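PDB 6K11: Lpg2148(MvcA) from Legionella pneumophila subsp. pneumophila str. Philadelphia 1, which probably acts as a secreted deamidase-type effector that removes ubiquitin from the host enzyme UBE2N and so regulates its activity. Local coordinates for residues 115-129 with 227-241. Sequence-based numbering, arbitrary orientation.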
ATOM      1  N   PRO A 115      -5.794  16.813  25.196  1.00 61.26           N
ATOM      2  CA  PRO A 115      -4.960  17.367  24.112  1.00 60.61           C
ATOM      3  C   PRO A 115      -3.645  17.955  24.592  1.00 61.04           C
ATOM      4  O   PRO A 115      -2.654  17.938  23.847  1.00 57.17           O
ATOM      5  CB  PRO A 115      -5.861  18.447  23.491  1.00 59.45           C
ATOM      6  CG  PRO A 115      -6.908  18.731  24.523  1.00 62.53           C
ATOM      7  CD  PRO A 115      -7.118  17.455  25.269  1.00 60.29           C
ATOM      8  N   SER A 116      -3.600  18.473  25.818  1.00 61.62           N
ATOM      9  CA  SER A 116      -2.370  19.037  26.355  1.00 58.77           C
ATOM     10  C   SER A 116      -1.444  17.977  26.938  1.00 59.15           C
ATOM     11  O   SER A 116      -0.262  18.261  27.179  1.00 59.09           O
ATOM     12  CB  SER A 116      -2.715  20.075  27.424  1.00 64.18           C
ATOM     13  OG  SER A 116      -3.862  19.659  28.152  1.00 68.38           O
ATOM     14  N   SER A 117      -1.936  16.761  27.145  1.00 57.70           N
ATOM     15  CA  SER A 117      -1.195  15.759  27.896  1.00 60.90           C
ATOM     16  C   SER A 117      -0.778  14.546  27.074  1.00 59.40           C
ATOM     17  O   SER A 117      -0.188  13.614  27.637  1.00 57.14           O
ATOM     18  CB  SER A 117      -2.029  15.299  29.098  1.00 63.62           C
ATOM     19  OG  SER A 117      -1.263  14.484  29.967  1.00 69.88           O
ATOM     20  N   THR A 118      -1.051  14.516  25.771  1.00 53.92           N
ATOM     21  CA  THR A 118      -0.814  13.299  25.007  1.00 52.74           C
ATOM     22  C   THR A 118      -0.351  13.613  23.586  1.00 48.11           C
ATOM     23  O   THR A 118      -0.701  14.646  23.006  1.00 46.90           O
ATOM     24  CB  THR A 118      -2.079  12.426  24.977  1.00 54.95           C
ATOM     25  OG1 THR A 118      -1.741  11.110  24.521  1.00 60.32           O
ATOM     26  CG2 THR A 118      -3.130  13.022  24.065  1.00 56.10           C
ATOM     27  N   ASN A 119       0.470  12.711  23.046  1.00 44.93           N
ATOM     28  CA  ASN A 119       0.912  12.741  21.655  1.00 45.90           C
ATOM     29  C   ASN A 119       0.490  11.431  21.015  1.00 41.45           C
ATOM     30  O   ASN A 119       0.875  10.359  21.493  1.00 44.90           O
ATOM     31  CB  ASN A 119       2.425  12.915  21.544  1.00 41.79           C
ATOM     32  CG  ASN A 119       2.905  14.175  22.201  1.00 42.49           C
ATOM     33  OD1 ASN A 119       2.843  15.256  21.623  1.00 45.12           O
ATOM     34  ND2 ASN A 119       3.380  14.047  23.436  1.00 47.86           N
ATOM     35  N   LEU A 120      -0.291  11.517  19.942  1.00 40.33           N
ATOM     36  CA  LEU A 120      -0.952  10.357  19.357  1.00 37.38           C
ATOM     37  C   LEU A 120      -0.471  10.127  17.933  1.00 37.09           C
ATOM     38  O   LEU A 120      -0.328  11.075  17.153  1.00 34.57           O
ATOM     39  CB  LEU A 120      -2.475  10.543  19.345  1.00 37.74           C
ATOM     40  CG  LEU A 120      -3.153  10.653  20.713  1.00 42.26           C
ATOM     41  CD1 LEU A 120      -4.597  11.117  20.566  1.00 44.16           C
ATOM     42  CD2 LEU A 120      -3.076   9.316  21.423  1.00 43.95           C
ATOM     43  N   LEU A 121      -0.247   8.862  17.598  1.00 36.01           N
ATOM     44  CA  LEU A 121       0.054   8.433  16.236  1.00 38.61           C
ATOM     45  C   LEU A 121      -1.039   7.470  15.802  1.00 37.01           C
ATOM     46  O   LEU A 121      -1.304   6.475  16.488  1.00 37.13           O
ATOM     47  CB  LEU A 121       1.428   7.764  16.145  1.00 36.19           C
ATOM     48  CG  LEU A 121       1.779   7.121  14.792  1.00 38.20           C
ATOM     49  CD1 LEU A 121       1.926   8.184  13.712  1.00 36.77           C
ATOM     50  CD2 LEU A 121       3.056   6.300  14.878  1.00 39.05           C
ATOM     51  N   ILE A 122      -1.676   7.770  14.680  1.00 35.97           N
ATOM     52  CA  ILE A 122      -2.699   6.913  14.095  1.00 35.00           C
ATOM     53  C   ILE A 122      -2.175   6.404  12.762  1.00 36.07           C
ATOM     54  O   ILE A 122      -1.665   7.186  11.950  1.00 33.33           O
ATOM     55  CB  ILE A 122      -4.027   7.662  13.903  1.00 36.87           C
ATOM     56  CG1 ILE A 122      -4.380   8.484  15.146  1.00 38.22           C
ATOM     57  CG2 ILE A 122      -5.136   6.676  13.526  1.00 36.96           C
ATOM     58  CD1 ILE A 122      -5.484   9.488  14.881  1.00 41.54           C
ATOM     59  N   ARG A 123      -2.280   5.106  12.543  1.00 34.89           N
ATOM     60  CA  ARG A 123      -1.936   4.515  11.259  1.00 34.95           C
ATOM     61  C   ARG A 123      -3.221   4.036  10.603  1.00 35.55           C
ATOM     62  O   ARG A 123      -4.035   3.369  11.251  1.00 34.01           O
ATOM     63  CB  ARG A 123      -0.943   3.356  11.415  1.00 34.91           C
ATOM     64  CG  ARG A 123      -0.560   2.733  10.078  1.00 33.22           C
ATOM     65  CD  ARG A 123       0.632   1.779  10.154  1.00 35.04           C
ATOM     66  NE  ARG A 123       0.948   1.221   8.829  1.00 35.70           N
ATOM     67  CZ  ARG A 123       2.155   0.793   8.459  1.00 36.38           C
ATOM     68  NH1 ARG A 123       3.185   0.882   9.292  1.00 34.86           N
ATOM     69  NH2 ARG A 123       2.346   0.314   7.239  1.00 34.36           N
ATOM     70  N   PHE A 124      -3.409   4.391   9.331  1.00 34.00           N
ATOM     71  CA  PHE A 124      -4.607   4.039   8.581  1.00 33.48           C
ATOM     72  C   PHE A 124      -4.263   3.094   7.443  1.00 36.38           C
ATOM     73  O   PHE A 124      -3.192   3.191   6.840  1.00 35.69           O
ATOM     74  CB  PHE A 124      -5.294   5.253   7.960  1.00 32.54           C
ATOM     75  CG  PHE A 124      -5.877   6.202   8.950  1.00 36.65           C
ATOM     76  CD1 PHE A 124      -5.101   7.211   9.496  1.00 34.51           C
ATOM     77  CD2 PHE A 124      -7.211   6.103   9.316  1.00 36.33           C
ATOM     78  CE1 PHE A 124      -5.643   8.105  10.413  1.00 35.30           C
ATOM     79  CE2 PHE A 124      -7.760   6.991  10.225  1.00 38.46           C
ATOM     80  CZ  PHE A 124      -6.970   7.997  10.771  1.00 39.26           C
ATOM     81  N   GLU A 125      -5.215   2.221   7.119  1.00 36.77           N
ATOM     82  CA  GLU A 125      -5.131   1.364   5.944  1.00 37.64           C
ATOM     83  C   GLU A 125      -6.450   1.452   5.186  1.00 36.86           C
ATOM     84  O   GLU A 125      -7.522   1.342   5.787  1.00 38.55           O
ATOM     85  CB  GLU A 125      -4.822  -0.083   6.342  1.00 41.34           C
ATOM     86  CG  GLU A 125      -4.606  -1.019   5.159  1.00 45.80           C
ATOM     87  CD  GLU A 125      -3.209  -0.911   4.557  1.00 49.96           C
ATOM     88  OE1 GLU A 125      -2.285  -0.399   5.245  1.00 50.30           O
ATOM     89  OE2 GLU A 125      -3.038  -1.349   3.387  1.00 56.92           O
ATOM     90  N   ILE A 126      -6.374   1.696   3.884  1.00 35.46           N
ATOM     91  CA  ILE A 126      -7.548   1.723   3.020  1.00 39.63           C
ATOM     92  C   ILE A 126      -7.503   0.474   2.159  1.00 38.14           C
ATOM     93  O   ILE A 126      -6.508   0.233   1.469  1.00 39.08           O
ATOM     94  CB  ILE A 126      -7.593   2.978   2.131  1.00 36.52           C
ATOM     95  CG1 ILE A 126      -7.284   4.246   2.934  1.00 43.07           C
ATOM     96  CG2 ILE A 126      -8.938   3.077   1.398  1.00 36.75           C
ATOM     97  CD1 ILE A 126      -8.411   4.721   3.774  1.00 40.36           C
ATOM     98  N   ASP A 127      -8.578  -0.310   2.197  1.00 37.99           N
ATOM     99  CA  ASP A 127      -8.724  -1.510   1.385  1.00 37.92           C
ATOM    100  C   ASP A 127      -9.780  -1.279   0.315  1.00 36.50           C
ATOM    101  O   ASP A 127     -10.748  -0.545   0.530  1.00 34.85           O
ATOM    102  CB  ASP A 127      -9.154  -2.718   2.228  1.00 39.81           C
ATOM    103  CG  ASP A 127      -8.111  -3.129   3.238  1.00 43.27           C
ATOM    104  OD1 ASP A 127      -6.913  -2.922   2.952  1.00 44.06           O
ATOM    105  OD2 ASP A 127      -8.491  -3.653   4.310  1.00 41.94           O
ATOM    106  N   ARG A 128      -9.600  -1.924  -0.831  1.00 35.42           N
ATOM    107  CA  ARG A 128     -10.640  -1.951  -1.847  1.00 37.63           C
ATOM    108  C   ARG A 128     -11.157  -3.376  -1.999  1.00 36.61           C
ATOM    109  O   ARG A 128     -10.416  -4.342  -1.806  1.00 37.22           O
ATOM    110  CB  ARG A 128     -10.124  -1.441  -3.188  1.00 37.61           C
ATOM    111  CG  ARG A 128      -9.001  -2.258  -3.757  1.00 41.29           C
ATOM    112  CD  ARG A 128      -8.457  -1.577  -4.990  1.00 40.00           C
ATOM    113  NE  ARG A 128      -7.797  -2.520  -5.879  1.00 49.11           N
ATOM    114  CZ  ARG A 128      -6.508  -2.815  -5.817  1.00 49.17           C
ATOM    115  NH1 ARG A 128      -5.729  -2.230  -4.901  1.00 53.89           N
ATOM    116  NH2 ARG A 128      -5.997  -3.682  -6.679  1.00 46.05           N
ATOM    117  N   GLU A 129     -12.437  -3.494  -2.338  1.00 39.60           N
ATOM    118  CA  GLU A 129     -13.077  -4.795  -2.497  1.00 42.07           C
ATOM    119  C   GLU A 129     -12.952  -5.231  -3.949  1.00 40.29           C
ATOM    120  O   GLU A 129     -13.465  -4.562  -4.854  1.00 40.31           O
ATOM    121  CB  GLU A 129     -14.539  -4.739  -2.062  1.00 40.09           C
ATOM    122  CG  GLU A 129     -15.153  -6.107  -1.813  1.00 42.80           C
ATOM    123  CD  GLU A 129     -16.644  -6.025  -1.565  1.00 46.82           C
ATOM    124  OE1 GLU A 129     -17.280  -5.111  -2.136  1.00 46.52           O
ATOM    125  OE2 GLU A 129     -17.182  -6.864  -0.809  1.00 50.10           O
ATOM    126  N   PHE A 227     -11.830 -10.844  -0.109  1.00 39.16           N
ATOM    127  CA  PHE A 227     -11.743 -10.132  -1.383  1.00 38.47           C
ATOM    128  C   PHE A 227     -11.108  -8.748  -1.248  1.00 41.73           C
ATOM    129  O   PHE A 227     -10.910  -8.070  -2.265  1.00 39.32           O
ATOM    130  CB  PHE A 227     -13.128  -9.965  -1.995  1.00 38.34           C
ATOM    131  CG  PHE A 227     -13.837 -11.261  -2.252  1.00 40.32           C
ATOM    132  CD1 PHE A 227     -13.148 -12.353  -2.759  1.00 36.69           C
ATOM    133  CD2 PHE A 227     -15.199 -11.377  -2.004  1.00 43.88           C
ATOM    134  CE1 PHE A 227     -13.809 -13.547  -3.005  1.00 41.81           C
ATOM    135  CE2 PHE A 227     -15.869 -12.573  -2.251  1.00 44.15           C
ATOM    136  CZ  PHE A 227     -15.174 -13.654  -2.748  1.00 38.81           C
ATOM    137  N   TRP A 228     -10.808  -8.312  -0.035  1.00 38.30           N
ATOM    138  CA  TRP A 228     -10.264  -6.975   0.166  1.00 44.04           C
ATOM    139  C   TRP A 228      -8.752  -6.980  -0.044  1.00 42.95           C
ATOM    140  O   TRP A 228      -8.059  -7.934   0.329  1.00 41.44           O
ATOM    141  CB  TRP A 228     -10.605  -6.474   1.566  1.00 43.76           C
ATOM    142  CG  TRP A 228     -12.085  -6.267   1.784  1.00 45.88           C
ATOM    143  CD1 TRP A 228     -12.984  -7.182   2.268  1.00 45.57           C
ATOM    144  CD2 TRP A 228     -12.832  -5.067   1.525  1.00 43.97           C
ATOM    145  NE1 TRP A 228     -14.242  -6.619   2.338  1.00 44.96           N
ATOM    146  CE2 TRP A 228     -14.175  -5.324   1.883  1.00 45.90           C
ATOM    147  CE3 TRP A 228     -12.494  -3.801   1.030  1.00 41.51           C
ATOM    148  CZ2 TRP A 228     -15.179  -4.362   1.757  1.00 42.30           C
ATOM    149  CZ3 TRP A 228     -13.493  -2.844   0.902  1.00 39.27           C
ATOM    150  CH2 TRP A 228     -14.821  -3.132   1.265  1.00 44.43           C
ATOM    151  N   ILE A 229      -8.241  -5.921  -0.668  1.00 41.02           N
ATOM    152  CA  ILE A 229      -6.808  -5.790  -0.919  1.00 41.92           C
ATOM    153  C   ILE A 229      -6.373  -4.358  -0.607  1.00 41.61           C
ATOM    154  O   ILE A 229      -7.130  -3.408  -0.830  1.00 34.28           O
ATOM    155  CB  ILE A 229      -6.461  -6.190  -2.369  1.00 39.09           C
ATOM    156  CG1 ILE A 229      -4.961  -6.105  -2.634  1.00 43.13           C
ATOM    157  CG2 ILE A 229      -7.225  -5.350  -3.367  1.00 43.63           C
ATOM    158  CD1 ILE A 229      -4.592  -6.600  -4.013  1.00 49.36           C
ATOM    159  N   GLY A 230      -5.161  -4.214  -0.073  1.00 40.77           N
ATOM    160  CA  GLY A 230      -4.621  -2.914   0.294  1.00 40.72           C
ATOM    161  C   GLY A 230      -4.626  -1.907  -0.843  1.00 43.26           C
ATOM    162  O   GLY A 230      -4.147  -2.189  -1.948  1.00 39.35           O
ATOM    163  N   SER A 231      -5.191  -0.732  -0.591  1.00 38.48           N
ATOM    164  CA  SER A 231      -5.197   0.358  -1.561  1.00 37.30           C
ATOM    165  C   SER A 231      -4.246   1.485  -1.180  1.00 37.80           C
ATOM    166  O   SER A 231      -3.594   2.062  -2.054  1.00 32.10           O
ATOM    167  CB  SER A 231      -6.624   0.918  -1.715  1.00 38.75           C
ATOM    168  OG  SER A 231      -6.706   1.909  -2.729  1.00 41.31           O
ATOM    169  N   HIS A 232      -4.129   1.797   0.108  1.00 32.96           N
ATOM    170  CA  HIS A 232      -3.335   2.945   0.521  1.00 32.93           C
ATOM    171  C   HIS A 232      -3.062   2.810   2.008  1.00 33.46           C
ATOM    172  O   HIS A 232      -3.788   2.125   2.733  1.00 32.21           O
ATOM    173  CB  HIS A 232      -4.055   4.272   0.185  1.00 30.74           C
ATOM    174  CG  HIS A 232      -3.222   5.500   0.407  1.00 30.28           C
ATOM    175  ND1 HIS A 232      -1.879   5.557   0.096  1.00 27.45           N
ATOM    176  CD2 HIS A 232      -3.550   6.726   0.889  1.00 30.62           C
ATOM    177  CE1 HIS A 232      -1.409   6.758   0.399  1.00 29.79           C
ATOM    178  NE2 HIS A 232      -2.404   7.489   0.871  1.00 27.92           N
ATOM    179  N   SER A 233      -1.982   3.450   2.437  1.00 32.53           N
ATOM    180  CA  SER A 233      -1.550   3.467   3.825  1.00 32.55           C
ATOM    181  C   SER A 233      -1.094   4.883   4.135  1.00 30.51           C
ATOM    182  O   SER A 233      -0.524   5.544   3.265  1.00 29.68           O
ATOM    183  CB  SER A 233      -0.401   2.473   4.042  1.00 30.78           C
ATOM    184  OG  SER A 233       0.333   2.779   5.217  1.00 33.46           O
ATOM    185  N   PHE A 234      -1.382   5.363   5.339  1.00 28.72           N
ATOM    186  CA  PHE A 234      -0.874   6.667   5.757  1.00 30.74           C
ATOM    187  C   PHE A 234      -0.953   6.751   7.267  1.00 29.85           C
ATOM    188  O   PHE A 234      -1.543   5.893   7.931  1.00 31.47           O
ATOM    189  CB  PHE A 234      -1.631   7.844   5.096  1.00 30.15           C
ATOM    190  CG  PHE A 234      -3.108   7.942   5.447  1.00 32.55           C
ATOM    191  CD1 PHE A 234      -4.056   7.162   4.784  1.00 33.60           C
ATOM    192  CD2 PHE A 234      -3.553   8.869   6.396  1.00 33.59           C
ATOM    193  CE1 PHE A 234      -5.408   7.271   5.080  1.00 32.61           C
ATOM    194  CE2 PHE A 234      -4.907   8.994   6.686  1.00 35.06           C
ATOM    195  CZ  PHE A 234      -5.839   8.182   6.028  1.00 28.36           C
ATOM    196  N   THR A 235      -0.340   7.798   7.807  1.00 31.74           N
ATOM    197  CA  THR A 235      -0.363   8.030   9.234  1.00 31.02           C
ATOM    198  C   THR A 235      -0.829   9.454   9.491  1.00 32.81           C
ATOM    199  O   THR A 235      -0.778  10.327   8.617  1.00 30.43           O
ATOM    200  CB  THR A 235       1.021   7.781   9.875  1.00 32.10           C
ATOM    201  OG1 THR A 235       2.022   8.544   9.173  1.00 30.98           O
ATOM    202  CG2 THR A 235       1.385   6.308   9.808  1.00 33.71           C
ATOM    203  N   ILE A 236      -1.303   9.672  10.708  1.00 32.33           N
ATOM    204  CA  ILE A 236      -1.659  10.995  11.186  1.00 29.55           C
ATOM    205  C   ILE A 236      -1.033  11.140  12.562  1.00 33.50           C
ATOM    206  O   ILE A 236      -1.121  10.222  13.387  1.00 34.87           O
ATOM    207  CB  ILE A 236      -3.183  11.207  11.245  1.00 31.51           C
ATOM    208  CG1 ILE A 236      -3.749  11.428   9.828  1.00 33.94           C
ATOM    209  CG2 ILE A 236      -3.519  12.417  12.134  1.00 34.42           C
ATOM    210  CD1 ILE A 236      -5.244  11.635   9.806  1.00 33.98           C
ATOM    211  N   TYR A 237      -0.397  12.282  12.803  1.00 34.03           N
ATOM    212  CA  TYR A 237       0.258  12.557  14.076  1.00 37.59           C
ATOM    213  C   TYR A 237      -0.440  13.746  14.721  1.00 34.75           C
ATOM    214  O   TYR A 237      -0.640  14.781  14.079  1.00 32.18           O
ATOM    215  CB  TYR A 237       1.750  12.835  13.866  1.00 33.87           C
ATOM    216  CG  TYR A 237       2.515  13.214  15.119  1.00 33.44           C
ATOM    217  CD1 TYR A 237       2.531  12.381  16.242  1.00 36.39           C
ATOM    218  CD2 TYR A 237       3.233  14.404  15.169  1.00 33.72           C
ATOM    219  CE1 TYR A 237       3.250  12.732  17.393  1.00 34.80           C
ATOM    220  CE2 TYR A 237       3.950  14.763  16.310  1.00 36.55           C
ATOM    221  CZ  TYR A 237       3.945  13.924  17.418  1.00 37.29           C
ATOM    222  OH  TYR A 237       4.653  14.292  18.549  1.00 40.70           O
ATOM    223  N   ILE A 238      -0.834  13.587  15.976  1.00 36.44           N
ATOM    224  CA  ILE A 238      -1.520  14.632  16.723  1.00 35.62           C
ATOM    225  C   ILE A 238      -0.675  14.975  17.947  1.00 38.40           C
ATOM    226  O   ILE A 238      -0.750  14.301  18.977  1.00 38.26           O
ATOM    227  CB  ILE A 238      -2.941  14.204  17.128  1.00 36.95           C
ATOM    228  CG1 ILE A 238      -3.731  13.756  15.898  1.00 34.74           C
ATOM    229  CG2 ILE A 238      -3.661  15.372  17.820  1.00 38.08           C
ATOM    230  CD1 ILE A 238      -4.891  12.824  16.213  1.00 40.30           C
ATOM    231  N   PRO A 239       0.166  16.002  17.858  1.00 36.88           N
ATOM    232  CA  PRO A 239       1.040  16.349  18.978  1.00 40.42           C
ATOM    233  C   PRO A 239       0.281  17.087  20.075  1.00 45.19           C
ATOM    234  O   PRO A 239      -0.763  17.707  19.850  1.00 39.40           O
ATOM    235  CB  PRO A 239       2.098  17.257  18.338  1.00 39.57           C
ATOM    236  CG  PRO A 239       1.389  17.884  17.162  1.00 39.16           C
ATOM    237  CD  PRO A 239       0.419  16.839  16.669  1.00 37.01           C
ATOM    238  N   GLN A 240       0.837  17.006  21.285  1.00 48.41           N
ATOM    239  CA  GLN A 240       0.244  17.688  22.427  1.00 48.49           C
ATOM    240  C   GLN A 240       0.184  19.191  22.190  1.00 50.54           C
ATOM    241  O   GLN A 240       1.061  19.785  21.550  1.00 48.38           O
ATOM    242  CB  GLN A 240       1.048  17.397  23.693  1.00 50.19           C
ATOM    243  CG  GLN A 240       2.459  17.933  23.615  1.00 50.58           C
ATOM    244  CD  GLN A 240       3.327  17.505  24.780  1.00 56.18           C
ATOM    245  OE1 GLN A 240       4.459  17.032  24.587  1.00 50.47           O
ATOM    246  NE2 GLN A 240       2.808  17.671  26.001  1.00 52.16           N
ATOM    247  N   THR A 241      -0.873  19.806  22.706  1.00 49.94           N
ATOM    248  CA  THR A 241      -1.029  21.250  22.660  1.00 53.81           C
ATOM    249  C   THR A 241      -0.320  21.905  23.843  1.00 57.17           C
ATOM    250  O   THR A 241      -0.045  21.272  24.864  1.00 55.81           O
ATOM    251  CB  THR A 241      -2.510  21.637  22.671  1.00 56.32           C
ATOM    252  OG1 THR A 241      -3.144  21.043  23.811  1.00 57.36           O
ATOM    253  CG2 THR A 241      -3.205  21.154  21.405  1.00 54.53           C
TER
HETATM  254  O   HOH W   1      -3.334  17.311  21.206  1.00 54.36           O
HETATM  255  O   HOH W   2      -2.745  14.303  21.110  1.00 46.91           O
HETATM  256  O   HOH W   3      -1.186   1.211   6.878  1.00 41.55           O
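Pro115 O receives Thr241 N just beyond one end of the antiparallel strand pair 120-129 and 228-238, interior strands of a five-stranded antiparallel sheet. Strand 325-333 flanks 120-129 on its other edge. Asn119 OD1 takes Gln240 N at 2.7 Å, the donor standing above the amide's carbonyl plane; the two side-chain amides are steeply turned, 78° apart, and joined by a weak bond from Asn119 ND2 to Gln240 OE1. Leu120 pairs with Ile238, and on the same face Ile122 CD1 meets Ile238 CD1 at 3.6 Å. On the reverse face Arg123 runs extended past Thr235, and a water accepts from Arg123 NE and Ser233 OG while donating to Glu125 OE1 and Phe124 O; Asn76 and Ser75 of helix 71-83 add further bonds to Arg123 and Ser233. Phe124 lies nearly parallel to Phe234 but slid aside, centroids 4.7 Å apart; with CG between its backbone N and carbonyl carbon (chi1 63°), the Phe234 ring is brought under Phe124 CB. Ile126 O accepts both Ser231 N (2.6 Å) and His232 N (3.2 Å), a classic beta bulge that shifts the register by one. Beyond it, Ile229 CG2 sits 3.6 Å over the centre of the Arg128 guanidinium, and Glu129 CB rests 3.6 Å from the centroid of the Trp228 six-membered ring, 8° off its normal.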